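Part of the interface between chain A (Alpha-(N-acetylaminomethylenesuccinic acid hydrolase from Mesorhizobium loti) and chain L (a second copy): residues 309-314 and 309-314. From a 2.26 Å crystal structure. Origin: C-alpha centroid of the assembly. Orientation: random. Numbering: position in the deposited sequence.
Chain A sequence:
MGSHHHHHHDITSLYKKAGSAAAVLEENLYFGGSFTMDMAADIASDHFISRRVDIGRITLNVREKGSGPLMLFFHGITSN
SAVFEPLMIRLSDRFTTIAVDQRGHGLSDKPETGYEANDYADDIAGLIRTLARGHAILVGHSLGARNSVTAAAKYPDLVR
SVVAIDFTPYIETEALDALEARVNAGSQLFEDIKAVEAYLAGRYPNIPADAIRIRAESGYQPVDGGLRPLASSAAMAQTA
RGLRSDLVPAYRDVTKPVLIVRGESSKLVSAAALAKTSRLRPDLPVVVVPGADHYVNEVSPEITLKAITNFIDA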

ATOM      1  N   THR A 309      -4.665   1.591   8.491  1.00 24.37           N
ATOM      2  CA  THR A 309      -5.364   0.335   8.724  1.00 26.23           C
ATOM      3  C   THR A 309      -5.406  -0.496   7.446  1.00 26.06           C
ATOM      4  O   THR A 309      -5.376  -1.716   7.510  1.00 29.35           O
ATOM      5  CB  THR A 309      -6.800   0.561   9.264  1.00 24.55           C
ATOM      6  OG1 THR A 309      -7.542   1.383   8.354  1.00 25.43           O
ATOM      7  CG2 THR A 309      -6.753   1.249  10.628  1.00 23.95           C
ATOM      8  N   ASN A 310      -5.459   0.144   6.283  1.00 26.12           N
ATOM      9  CA  ASN A 310      -5.466  -0.625   5.036  1.00 27.87           C
ATOM     10  C   ASN A 310      -4.112  -1.314   4.887  1.00 28.68           C
ATOM     11  O   ASN A 310      -4.023  -2.459   4.441  1.00 30.29           O
ATOM     12  CB  ASN A 310      -5.695   0.274   3.817  1.00 25.49           C
ATOM     13  CG  ASN A 310      -7.147   0.693   3.655  1.00 28.38           C
ATOM     14  OD1 ASN A 310      -8.067  -0.036   4.040  1.00 26.47           O
ATOM     15  ND2 ASN A 310      -7.359   1.866   3.061  1.00 23.58           N
ATOM     16  N   PHE A 311      -3.066  -0.598   5.288  1.00 29.05           N
ATOM     17  CA  PHE A 311      -1.690  -1.076   5.201  1.00 28.59           C
ATOM     18  C   PHE A 311      -1.387  -2.277   6.086  1.00 29.19           C
ATOM     19  O   PHE A 311      -1.098  -3.362   5.589  1.00 29.96           O
ATOM     20  CB  PHE A 311      -0.728   0.057   5.565  1.00 26.80           C
ATOM     21  CG  PHE A 311       0.720  -0.262   5.307  1.00 24.16           C
ATOM     22  CD1 PHE A 311       1.693   0.079   6.240  1.00 22.60           C
ATOM     23  CD2 PHE A 311       1.113  -0.866   4.115  1.00 22.54           C
ATOM     24  CE1 PHE A 311       3.040  -0.174   5.991  1.00 24.49           C
ATOM     25  CE2 PHE A 311       2.453  -1.125   3.852  1.00 22.46           C
ATOM     26  CZ  PHE A 311       3.424  -0.778   4.789  1.00 24.01           C
ATOM     27  N   ILE A 312      -1.458  -2.076   7.398  1.00 29.30           N
ATOM     28  CA  ILE A 312      -1.148  -3.135   8.354  1.00 31.62           C
ATOM     29  C   ILE A 312      -2.153  -4.293   8.466  1.00 31.37           C
ATOM     30  O   ILE A 312      -1.778  -5.391   8.882  1.00 32.05           O
ATOM     31  CB  ILE A 312      -0.911  -2.533   9.761  1.00 31.39           C
ATOM     32  CG1 ILE A 312      -2.149  -1.755  10.206  1.00 32.45           C
ATOM     33  CG2 ILE A 312       0.304  -1.600   9.731  1.00 31.49           C
ATOM     34  CD1 ILE A 312      -2.025  -1.114  11.560  1.00 32.39           C
ATOM     35  N   ASP A 313      -3.410  -4.064   8.089  1.00 30.87           N
ATOM     36  CA  ASP A 313      -4.423  -5.113   8.184  1.00 31.55           C
ATOM     37  C   ASP A 313      -4.574  -5.997   6.947  1.00 32.03           C
ATOM     38  O   ASP A 313      -5.237  -7.032   7.008  1.00 31.84           O
ATOM     39  CB  ASP A 313      -5.795  -4.518   8.520  1.00 31.28           C
ATOM     40  CG  ASP A 313      -5.853  -3.925   9.916  1.00 33.39           C
ATOM     41  OD1 ASP A 313      -5.018  -4.314  10.762  1.00 33.18           O
ATOM     42  OD2 ASP A 313      -6.746  -3.083  10.165  1.00 33.09           O
ATOM     43  N   ALA A 314      -3.972  -5.592   5.834  1.00 31.93           N
ATOM     44  CA  ALA A 314      -4.065  -6.357   4.585  1.00 32.52           C
ATOM     45  C   ALA A 314      -3.775  -7.853   4.763  1.00 32.32           C
ATOM     46  O   ALA A 314      -2.743  -8.244   5.318  1.00 32.57           O
ATOM     47  CB  ALA A 314      -3.118  -5.759   3.542  1.00 30.39           C
TER
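Chain L, residues 309-314: TNFIDA

The chain L stretch is the same C-terminal segment as its partner on chain A, and the two copies meet in a nearly symmetric arrangement in which each chain end lies against the last helical residues of the other. L:Thr309 to L:Ile312 are helical, continuing a helix that begins earlier in the chain, with phi from -64° to -78° and psi from -22° to -55°; L:Asp313 leaves the helix at -95/1. The stretches run antiparallel, in a reciprocal register: the CA of A:Ile312 lies 4.6 Å from the CA of L:Ala314, and the CA of A:Ala314 lies 4.9 Å from the CA of L:Ile312. Together the stretches bury 343 Å², without a direct hydrogen bond between them.

L:Thr309 makes no contact with the chain A stretch. Its carbonyl instead holds the last helical turn, accepting a hydrogen bond from the backbone of L:Asp313 (N to O of L:Thr309, 3.0 Å). L:Asn310 directs its CA-to-CB bond sideways, and its amide group is hydrogen-bonded elsewhere in the structure; it meets chain A through its backbone, with O of L:Asn310 3.7 Å from CE2 of A:Phe311.

L:Phe311 contributes much more. Its CA-to-CB bond points away from chain A, but the t rotamer (chi1 -177°) brings the end of the side chain back to the partner, where the ring packs against A:Ala314. CB of A:Ala314 sits 3.3 Å from the centroid of the L:Phe311 ring and only 11° off the ring normal, so the methyl group rests squarely over one face in a CH-pi contact. The same methyl approaches the backbone as well, with CB of A:Ala314 3.1 Å from O of L:Phe311. CE2 of L:Phe311 lies 3.8 Å from O of A:Asn310, matching the contact made by L:Asn310.

The carbonyls converge at this point. O of L:Phe311 is 3.3 Å from O of A:Phe311, and O of L:Ile312 is 3.3 Å from O of A:Ala314; since both atoms of each pair are acceptors, neither approach can be a hydrogen bond. L:Ile312 turns its CA-to-CB bond away overall, in a p rotamer, while its CA makes a CA-H...O contact with O of A:Ala314 (3.6 Å, 145° at the hydrogen). L:Asp313 also points away and does not touch the chain A stretch; its carboxylate is engaged elsewhere in the structure.

L:Ala314 completes the exchange. Its CA-to-CB bond points toward chain A, and its CB lies 3.4 Å from the centroid of the A:Phe311 ring, 8° off the normal, as well as 3.2 Å from O of A:Phe311. Each terminal methyl therefore covers one face of the aromatic ring of the other copy. O of L:Ala314 comes 3.3 Å from O of A:Ile312, again a pair of acceptors. Water 1 lies between the two chain ends and can donate to O of L:Ala314 (3.0 Å) and O of A:Ala314 (3.1 Å), though more acceptors crowd round it than it has protons to give.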

ATOM      1  N   THR L 309       3.907  -8.747  -1.190  1.00 26.70           N
ATOM      2  CA  THR L 309       4.397  -8.990   0.158  1.00 27.00           C
ATOM      3  C   THR L 309       4.487  -7.722   1.017  1.00 28.40           C
ATOM      4  O   THR L 309       4.275  -7.789   2.224  1.00 28.85           O
ATOM      5  CB  THR L 309       5.766  -9.718   0.145  1.00 25.37           C
ATOM      6  OG1 THR L 309       6.752  -8.900  -0.488  1.00 25.27           O
ATOM      7  CG2 THR L 309       5.657 -11.028  -0.614  1.00 26.23           C
ATOM      8  N   ASN L 310       4.791  -6.573   0.420  1.00 28.19           N
ATOM      9  CA  ASN L 310       4.862  -5.349   1.215  1.00 29.93           C
ATOM     10  C   ASN L 310       3.482  -5.053   1.788  1.00 30.38           C
ATOM     11  O   ASN L 310       3.348  -4.538   2.900  1.00 32.34           O
ATOM     12  CB  ASN L 310       5.308  -4.149   0.369  1.00 28.25           C
ATOM     13  CG  ASN L 310       6.777  -4.201   0.008  1.00 30.95           C
ATOM     14  OD1 ASN L 310       7.608  -4.639   0.802  1.00 29.89           O
ATOM     15  ND2 ASN L 310       7.110  -3.739  -1.191  1.00 31.95           N
ATOM     16  N   PHE L 311       2.466  -5.397   1.008  1.00 28.51           N
ATOM     17  CA  PHE L 311       1.069  -5.173   1.355  1.00 28.51           C
ATOM     18  C   PHE L 311       0.531  -6.113   2.444  1.00 29.29           C
ATOM     19  O   PHE L 311       0.010  -5.659   3.461  1.00 29.24           O
ATOM     20  CB  PHE L 311       0.225  -5.308   0.078  1.00 26.52           C
ATOM     21  CG  PHE L 311      -1.236  -5.037   0.266  1.00 23.36           C
ATOM     22  CD1 PHE L 311      -2.182  -5.979  -0.130  1.00 24.06           C
ATOM     23  CD2 PHE L 311      -1.678  -3.829   0.792  1.00 22.75           C
ATOM     24  CE1 PHE L 311      -3.551  -5.717  -0.006  1.00 22.41           C
ATOM     25  CE2 PHE L 311      -3.041  -3.557   0.919  1.00 21.03           C
ATOM     26  CZ  PHE L 311      -3.977  -4.503   0.517  1.00 20.43           C
ATOM     27  N   ILE L 312       0.654  -7.420   2.233  1.00 30.16           N
ATOM     28  CA  ILE L 312       0.141  -8.386   3.203  1.00 30.86           C
ATOM     29  C   ILE L 312       1.003  -8.594   4.452  1.00 30.09           C
ATOM     30  O   ILE L 312       0.490  -9.035   5.479  1.00 29.41           O
ATOM     31  CB  ILE L 312      -0.108  -9.757   2.538  1.00 31.69           C
ATOM     32  CG1 ILE L 312       1.189 -10.271   1.913  1.00 34.61           C
ATOM     33  CG2 ILE L 312      -1.202  -9.632   1.475  1.00 33.27           C
ATOM     34  CD1 ILE L 312       1.056 -11.624   1.221  1.00 35.47           C
ATOM     35  N   ASP L 313       2.298  -8.275   4.370  1.00 29.57           N
ATOM     36  CA  ASP L 313       3.206  -8.442   5.513  1.00 30.80           C
ATOM     37  C   ASP L 313       3.396  -7.184   6.363  1.00 31.72           C
ATOM     38  O   ASP L 313       4.148  -7.208   7.344  1.00 31.05           O
ATOM     39  CB  ASP L 313       4.597  -8.911   5.054  1.00 29.93           C
ATOM     40  CG  ASP L 313       4.572 -10.281   4.381  1.00 32.86           C
ATOM     41  OD1 ASP L 313       3.697 -11.110   4.714  1.00 32.26           O
ATOM     42  OD2 ASP L 313       5.447 -10.534   3.525  1.00 31.83           O
ATOM     43  N   ALA L 314       2.726  -6.093   6.003  1.00 30.84           N
ATOM     44  CA  ALA L 314       2.867  -4.842   6.748  1.00 33.42           C
ATOM     45  C   ALA L 314       2.497  -4.993   8.225  1.00 34.34           C
ATOM     46  O   ALA L 314       1.532  -5.683   8.567  1.00 38.92           O
ATOM     47  CB  ALA L 314       2.020  -3.739   6.098  1.00 29.89           C
TER
HETATM   48  O   HOH W   1      -0.598  -6.313   6.548  1.00 35.08           O